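Local structure of 2-aminomuconate 6-semialdehyde dehydrogenase (Burkholderia cenocepacia, 4U3W) at residues A[54-59]-A[223-228]. The protein probably catalyses the NAD+-dependent oxidation of 2-aminomuconate 6-semialdehyde to 2-aminomuconate, as a member of the aldehyde dehydrogenase family. Numbering follows the deposited sequence.
Sequences CEADAA and NLIHGH
The carboxylate of Glu55 takes two N-H groups of His228 at once, one oxygen for each. Glu55 OE1 lies at the edge of the imidazole, near the ring plane, and accepts from His228 ND1 at 2.8 Å. Glu55 OE2 accepts from the backbone, 3.0 Å from His228 N, along a straighter path. Both oxygens use their syn lone pairs, so the carboxylate is held at both oxygens, which fixes its rotation. Glutamate suits the place because its chain is long enough to reach over: CG is anti to the backbone N, and a bend at chi2 (80°) brings the carboxylate up to His228. Histidine suits its own, since an imidazole with its ND1 hydrogen, next to the residue's own N-H, offers two donors matched to the two oxygens. If the imidazole were doubly protonated, the nearby negative charge would probably stabilise it.

Beside this pair of bonds the two backbones approach closely. Ala56 N donates to His226 O at 2.8 Å, in the carbonyl plane. The small Ala56 CB rests 4.2 Å from Ile225 CB. Glycine fits at 227 since a side chain would run into Glu55 OE2, which already lies 3.3 Å from Gly227 CA, and with phi near 153° a CB would also crowd the carbonyl O of His226.

In the next shell, Lys196 NZ hydrogen-bonds Gly227 O, Phe39 meets the His228 ring edge-to-face, and Thr206 bonds His226 NE2. Asp57 N-caps helix 58-76, its OD1 bonded to Leu60 N. The contact thus joins the link between strand 49-54 and helix 58-76 to the loop leaving strand 222-224, with Val61 of that helix packed on Ala56 and Ile225, and His26 of strand 23-28 bonded to His226 N.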
loop_
_atom_site.group_PDB
_atom_site.type_symbol
_atom_site.label_atom_id
_atom_site.label_comp_id
_atom_site.label_asym_id
_atom_site.label_seq_id
_atom_site.Cartn_x
_atom_site.Cartn_y
_atom_site.Cartn_z
ATOM N N CYS A 54 27.482 -30.107 21.934
ATOM C CA CYS A 54 27.469 -31.196 20.957
ATOM C C CYS A 54 27.738 -30.670 19.540
ATOM O O CYS A 54 27.274 -29.593 19.153
ATOM C CB CYS A 54 26.109 -31.923 21.003
ATOM S SG CYS A 54 25.876 -32.755 22.576
ATOM N N GLU A 55 28.391 -31.464 18.716
ATOM C CA GLU A 55 28.686 -31.048 17.336
ATOM C C GLU A 55 27.878 -31.834 16.304
ATOM O O GLU A 55 28.075 -33.081 16.173
ATOM C CB GLU A 55 30.177 -31.261 17.069
ATOM C CG GLU A 55 30.620 -30.997 15.635
ATOM C CD GLU A 55 30.810 -29.480 15.357
ATOM O OE1 GLU A 55 31.333 -28.737 16.222
ATOM O OE2 GLU A 55 30.374 -29.045 14.287
ATOM N N ALA A 56 27.015 -31.185 15.529
ATOM C CA ALA A 56 26.174 -31.976 14.579
ATOM C C ALA A 56 26.921 -32.372 13.278
ATOM O O ALA A 56 27.471 -31.505 12.579
ATOM C CB ALA A 56 24.906 -31.196 14.216
ATOM N N ASP A 57 26.968 -33.664 12.958
ATOM C CA ASP A 57 27.580 -34.065 11.695
ATOM C C ASP A 57 26.516 -34.011 10.589
ATOM O O ASP A 57 25.326 -33.733 10.850
ATOM C CB ASP A 57 28.217 -35.472 11.786
ATOM C CG ASP A 57 27.188 -36.611 12.003
ATOM O OD1 ASP A 57 26.028 -36.514 11.595
ATOM O OD2 ASP A 57 27.570 -37.648 12.578
ATOM N N ALA A 58 26.930 -34.299 9.359
ATOM C CA ALA A 58 26.035 -34.143 8.215
ATOM C C ALA A 58 24.769 -35.047 8.271
ATOM O O ALA A 58 23.707 -34.650 7.755
ATOM C CB ALA A 58 26.811 -34.404 6.918
ATOM N N ALA A 59 24.873 -36.243 8.853
ATOM C CA ALA A 59 23.686 -37.120 8.983
ATOM C C ALA A 59 22.677 -36.497 9.966
ATOM O O ALA A 59 21.454 -36.502 9.709
ATOM C CB ALA A 59 24.066 -38.527 9.429
ATOM N N ASN A 223 13.951 -26.437 15.079
ATOM C CA ASN A 223 15.066 -27.382 15.322
ATOM C C ASN A 223 16.355 -26.583 15.512
ATOM O O ASN A 223 16.622 -25.657 14.758
ATOM C CB ASN A 223 15.221 -28.377 14.179
ATOM C CG ASN A 223 13.932 -29.037 13.841
ATOM O OD1 ASN A 223 13.554 -30.040 14.437
ATOM N ND2 ASN A 223 13.226 -28.464 12.900
ATOM N N LEU A 224 17.107 -26.928 16.561
ATOM C CA LEU A 224 18.387 -26.295 16.882
ATOM C C LEU A 224 19.521 -27.283 16.685
ATOM O O LEU A 224 19.476 -28.399 17.215
ATOM C CB LEU A 224 18.397 -25.822 18.339
ATOM C CG LEU A 224 19.721 -25.163 18.762
ATOM C CD1 LEU A 224 19.787 -23.781 18.175
ATOM C CD2 LEU A 224 19.677 -25.038 20.271
ATOM N N ILE A 225 20.501 -26.929 15.877
ATOM C CA ILE A 225 21.688 -27.778 15.713
ATOM C C ILE A 225 22.926 -26.982 16.078
ATOM O O ILE A 225 23.095 -25.847 15.590
ATOM C CB ILE A 225 21.861 -28.297 14.273
ATOM C CG1 ILE A 225 21.537 -27.169 13.281
ATOM C CG2 ILE A 225 20.925 -29.490 14.005
ATOM C CD1 ILE A 225 21.974 -27.493 11.835
ATOM N N HIS A 226 23.772 -27.552 16.915
ATOM C CA HIS A 226 25.001 -26.881 17.278
ATOM C C HIS A 226 26.166 -27.351 16.446
ATOM O O HIS A 226 26.190 -28.516 15.934
ATOM C CB HIS A 226 25.358 -27.098 18.738
ATOM C CG HIS A 226 24.462 -26.363 19.696
ATOM N ND1 HIS A 226 24.403 -24.969 19.771
ATOM C CD2 HIS A 226 23.569 -26.819 20.611
ATOM C CE1 HIS A 226 23.573 -24.621 20.727
ATOM N NE2 HIS A 226 23.042 -25.720 21.255
ATOM N N GLY A 227 27.143 -26.462 16.324
ATOM C CA GLY A 227 28.371 -26.857 15.663
ATOM C C GLY A 227 29.104 -25.727 15.020
ATOM O O GLY A 227 28.714 -24.569 15.169
ATOM N N HIS A 228 30.148 -26.081 14.286
ATOM C CA HIS A 228 30.969 -25.105 13.615
ATOM C C HIS A 228 30.423 -24.752 12.238
ATOM O O HIS A 228 29.305 -25.120 11.905
ATOM C CB HIS A 228 32.435 -25.620 13.567
ATOM C CG HIS A 228 33.096 -25.521 14.901
ATOM N ND1 HIS A 228 32.692 -26.292 15.976
ATOM C CD2 HIS A 228 34.079 -24.702 15.367
ATOM C CE1 HIS A 228 33.432 -25.987 17.036
ATOM N NE2 HIS A 228 34.260 -25.008 16.702
#